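Local coordinates for holo-[acyl-carrier-protein] synthase (Thermotoga maritima, PDB 5XUM) that belongs to the 4'-phosphopantetheinyl transferase superfamily and is found here as an assembly of three chains, at residues R22-E28 with F65-L71. Sequence-based numbering, arbitrary orientation.
Sequences RILGESE and FTDVEFL
The side chains of Glu-28 and Glu-69 run antiparallel past one another, each carboxylate reaching the backbone of the other's segment. Glu-28 OE2 takes the N-H of Phe-70 at 2.7 Å in a nearly straight bond (175°), the N-H coming in from well above the plane of the carboxylate. Glu-28 OE1 turns back along its own chain and accepts Gly-25 N at 2.9 Å through the anti lone pair. This is one half of a capping box; Gly-25, the N-cap of helix 26-34, has no side chain to return the bond, and Glu-69 OE2 from the strand takes the N-H of Glu-28 instead. That bond, Glu-28 N to Glu-69 OE2, is 2.9 Å long and runs nearly along the C-O axis; Ser-27 N is 3.0 Å from Glu-69 OE2. With CG of Glu-69 beside its backbone N (chi1 -79°) and the chain extended beyond CG, the carboxylate extends from strand 68-73 to the helix start. The two carboxylate planes stand 86° apart. Beside them, Leu-71 CD2 packs on Ser-27 CB at 3.6 Å, while at the other end Ile-23 CG2 lies 3.8 Å from Phe-65 CD1 and Thr-66 CG2 sits against the carbonyl oxygens of Arg-22 and Leu-24.

Farther out, Lys-49 of helix 38-56 forms a salt bridge with Glu-28 OE1 and hydrogen bonds to the carbonyl oxygens of Ile-23, Phe-65 and Val-68, tying both segments together. His-82 NE2 bonds Glu-69 OE1. The two buried acids come within 4.1 Å of each other, Glu-28 OE1 to Glu-69 OE2; if both are ionised they would repel, and Lys-49 together with the positive end of the helix dipole would probably offset this.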
ATOM      1  N   ARG A  22      17.644 -23.891  -2.209  1.00 55.79           N
ATOM      2  CA  ARG A  22      17.726 -23.247  -0.896  1.00 58.67           C
ATOM      3  C   ARG A  22      16.491 -22.418  -0.526  1.00 56.19           C
ATOM      4  O   ARG A  22      16.104 -22.368   0.645  1.00 56.13           O
ATOM      5  CB  ARG A  22      18.982 -22.373  -0.805  1.00 63.03           C
ATOM      6  CG  ARG A  22      20.297 -23.144  -0.788  1.00 65.21           C
ATOM      7  CD  ARG A  22      20.549 -23.825   0.548  1.00 66.97           C
ATOM      8  NE  ARG A  22      20.679 -22.862   1.639  1.00 72.64           N
ATOM      9  CZ  ARG A  22      20.789 -23.185   2.926  1.00 75.16           C
ATOM     10  NH1 ARG A  22      20.787 -24.457   3.305  1.00 73.19           N
ATOM     11  NH2 ARG A  22      20.901 -22.229   3.838  1.00 80.77           N
ATOM     12  N   ILE A  23      15.878 -21.774  -1.517  1.00 52.89           N
ATOM     13  CA  ILE A  23      14.808 -20.806  -1.245  1.00 52.77           C
ATOM     14  C   ILE A  23      13.381 -21.303  -1.506  1.00 52.04           C
ATOM     15  O   ILE A  23      12.431 -20.787  -0.915  1.00 54.25           O
ATOM     16  CB  ILE A  23      15.034 -19.457  -1.979  1.00 52.93           C
ATOM     17  CG1 ILE A  23      14.878 -19.614  -3.499  1.00 52.70           C
ATOM     18  CG2 ILE A  23      16.390 -18.868  -1.605  1.00 52.46           C
ATOM     19  CD1 ILE A  23      14.486 -18.337  -4.216  1.00 50.73           C
ATOM     20  N   LEU A  24      13.233 -22.299  -2.376  1.00 48.39           N
ATOM     21  CA  LEU A  24      11.903 -22.743  -2.802  1.00 51.27           C
ATOM     22  C   LEU A  24      11.296 -23.812  -1.902  1.00 53.80           C
ATOM     23  O   LEU A  24      11.985 -24.729  -1.460  1.00 56.01           O
ATOM     24  CB  LEU A  24      11.924 -23.247  -4.248  1.00 49.30           C
ATOM     25  CG  LEU A  24      12.318 -22.313  -5.396  1.00 49.59           C
ATOM     26  CD1 LEU A  24      12.127 -23.051  -6.710  1.00 46.39           C
ATOM     27  CD2 LEU A  24      11.525 -21.010  -5.389  1.00 49.80           C
ATOM     28  N   GLY A  25       9.997 -23.680  -1.646  1.00 55.83           N
ATOM     29  CA  GLY A  25       9.225 -24.724  -0.977  1.00 56.91           C
ATOM     30  C   GLY A  25       8.830 -25.807  -1.968  1.00 60.76           C
ATOM     31  O   GLY A  25       9.074 -25.668  -3.172  1.00 57.39           O
ATOM     32  N   GLU A  26       8.210 -26.873  -1.467  1.00 62.04           N
ATOM     33  CA  GLU A  26       7.864 -28.038  -2.293  1.00 63.59           C
ATOM     34  C   GLU A  26       6.888 -27.725  -3.428  1.00 60.46           C
ATOM     35  O   GLU A  26       7.081 -28.182  -4.557  1.00 61.03           O
ATOM     36  CB  GLU A  26       7.331 -29.190  -1.430  1.00 62.80           C
ATOM     37  CG  GLU A  26       8.381 -29.851  -0.549  1.00 68.78           C
ATOM     38  CD  GLU A  26       9.546 -30.422  -1.338  1.00 76.34           C
ATOM     39  OE1 GLU A  26      10.689 -29.958  -1.134  1.00 79.89           O
ATOM     40  OE2 GLU A  26       9.320 -31.327  -2.171  1.00 86.90           O
ATOM     41  N   SER A  27       5.850 -26.947  -3.129  1.00 59.67           N
ATOM     42  CA  SER A  27       4.856 -26.564  -4.133  1.00 57.59           C
ATOM     43  C   SER A  27       5.423 -25.581  -5.161  1.00 57.92           C
ATOM     44  O   SER A  27       4.998 -25.576  -6.318  1.00 59.10           O
ATOM     45  CB  SER A  27       3.606 -25.988  -3.467  1.00 59.08           C
ATOM     46  OG  SER A  27       2.944 -26.973  -2.694  1.00 65.18           O
ATOM     47  N   GLU A  28       6.382 -24.759  -4.734  1.00 54.24           N
ATOM     48  CA  GLU A  28       7.080 -23.843  -5.640  1.00 53.38           C
ATOM     49  C   GLU A  28       7.985 -24.601  -6.612  1.00 55.08           C
ATOM     50  O   GLU A  28       8.142 -24.188  -7.761  1.00 52.10           O
ATOM     51  CB  GLU A  28       7.896 -22.810  -4.858  1.00 50.96           C
ATOM     52  CG  GLU A  28       7.061 -21.738  -4.173  1.00 49.60           C
ATOM     53  CD  GLU A  28       7.897 -20.763  -3.363  1.00 47.94           C
ATOM     54  OE1 GLU A  28       8.799 -21.211  -2.620  1.00 45.12           O
ATOM     55  OE2 GLU A  28       7.641 -19.542  -3.459  1.00 44.83           O
ATOM     56  N   PHE A  65      13.399 -19.053   4.209  1.00 53.36           N
ATOM     57  CA  PHE A  65      12.757 -18.694   2.941  1.00 52.51           C
ATOM     58  C   PHE A  65      11.783 -19.761   2.435  1.00 52.00           C
ATOM     59  O   PHE A  65      10.861 -19.454   1.675  1.00 50.40           O
ATOM     60  CB  PHE A  65      13.813 -18.360   1.878  1.00 51.90           C
ATOM     61  CG  PHE A  65      14.149 -16.892   1.788  1.00 49.55           C
ATOM     62  CD1 PHE A  65      14.504 -16.325   0.571  1.00 47.59           C
ATOM     63  CD2 PHE A  65      14.099 -16.072   2.915  1.00 51.03           C
ATOM     64  CE1 PHE A  65      14.814 -14.975   0.476  1.00 48.81           C
ATOM     65  CE2 PHE A  65      14.402 -14.719   2.827  1.00 51.62           C
ATOM     66  CZ  PHE A  65      14.761 -14.170   1.604  1.00 48.24           C
ATOM     67  N   THR A  66      11.983 -21.004   2.874  1.00 47.92           N
ATOM     68  CA  THR A  66      11.082 -22.113   2.543  1.00 49.91           C
ATOM     69  C   THR A  66       9.781 -22.094   3.361  1.00 48.44           C
ATOM     70  O   THR A  66       8.805 -22.754   2.993  1.00 49.69           O
ATOM     71  CB  THR A  66      11.775 -23.484   2.709  1.00 50.92           C
ATOM     72  OG1 THR A  66      12.337 -23.587   4.024  1.00 52.53           O
ATOM     73  CG2 THR A  66      12.876 -23.662   1.671  1.00 50.76           C
ATOM     74  N   ASP A  67       9.775 -21.339   4.459  1.00 46.58           N
ATOM     75  CA  ASP A  67       8.582 -21.171   5.301  1.00 48.11           C
ATOM     76  C   ASP A  67       7.508 -20.311   4.634  1.00 48.57           C
ATOM     77  O   ASP A  67       6.357 -20.273   5.085  1.00 48.18           O
ATOM     78  CB  ASP A  67       8.962 -20.551   6.651  1.00 47.54           C
ATOM     79  CG  ASP A  67       9.804 -21.479   7.510  1.00 51.86           C
ATOM     80  OD1 ASP A  67       9.637 -22.713   7.405  1.00 53.89           O
ATOM     81  OD2 ASP A  67      10.626 -20.969   8.301  1.00 53.91           O
ATOM     82  N   VAL A  68       7.895 -19.615   3.569  1.00 46.74           N
ATOM     83  CA  VAL A  68       6.994 -18.733   2.836  1.00 46.93           C
ATOM     84  C   VAL A  68       6.994 -19.126   1.362  1.00 47.11           C
ATOM     85  O   VAL A  68       8.039 -19.127   0.714  1.00 52.90           O
ATOM     86  CB  VAL A  68       7.421 -17.255   2.967  1.00 51.40           C
ATOM     87  CG1 VAL A  68       6.382 -16.338   2.348  1.00 49.34           C
ATOM     88  CG2 VAL A  68       7.636 -16.886   4.424  1.00 51.04           C
ATOM     89  N   GLU A  69       5.821 -19.464   0.840  1.00 40.95           N
ATOM     90  CA  GLU A  69       5.695 -19.833  -0.564  1.00 43.60           C
ATOM     91  C   GLU A  69       4.841 -18.837  -1.328  1.00 41.51           C
ATOM     92  O   GLU A  69       3.883 -18.281  -0.791  1.00 41.98           O
ATOM     93  CB  GLU A  69       5.105 -21.237  -0.710  1.00 48.13           C
ATOM     94  CG  GLU A  69       6.104 -22.357  -0.485  1.00 52.43           C
ATOM     95  CD  GLU A  69       5.576 -23.699  -0.948  1.00 60.08           C
ATOM     96  OE1 GLU A  69       4.622 -24.218  -0.327  1.00 63.03           O
ATOM     97  OE2 GLU A  69       6.118 -24.238  -1.935  1.00 58.81           O
ATOM     98  N   PHE A  70       5.207 -18.612  -2.585  1.00 40.78           N
ATOM     99  CA  PHE A  70       4.394 -17.817  -3.486  1.00 38.81           C
ATOM    100  C   PHE A  70       3.961 -18.672  -4.664  1.00 43.86           C
ATOM    101  O   PHE A  70       4.746 -18.957  -5.576  1.00 43.79           O
ATOM    102  CB  PHE A  70       5.129 -16.549  -3.928  1.00 36.77           C
ATOM    103  CG  PHE A  70       5.325 -15.554  -2.817  1.00 33.24           C
ATOM    104  CD1 PHE A  70       4.388 -14.554  -2.591  1.00 33.78           C
ATOM    105  CD2 PHE A  70       6.438 -15.628  -1.985  1.00 33.07           C
ATOM    106  CE1 PHE A  70       4.563 -13.636  -1.566  1.00 33.80           C
ATOM    107  CE2 PHE A  70       6.616 -14.717  -0.957  1.00 33.64           C
ATOM    108  CZ  PHE A  70       5.678 -13.718  -0.748  1.00 33.63           C
ATOM    109  N   LEU A  71       2.704 -19.100  -4.608  1.00 43.80           N
ATOM    110  CA  LEU A  71       2.109 -19.921  -5.652  1.00 48.06           C
ATOM    111  C   LEU A  71       1.395 -19.018  -6.648  1.00 51.40           C
ATOM    112  O   LEU A  71       1.601 -17.800  -6.642  1.00 50.20           O
ATOM    113  CB  LEU A  71       1.154 -20.953  -5.039  1.00 48.74           C
ATOM    114  CG  LEU A  71       1.704 -21.788  -3.874  1.00 51.13           C
ATOM    115  CD1 LEU A  71       0.637 -22.710  -3.304  1.00 56.87           C
ATOM    116  CD2 LEU A  71       2.938 -22.579  -4.289  1.00 50.49           C
TER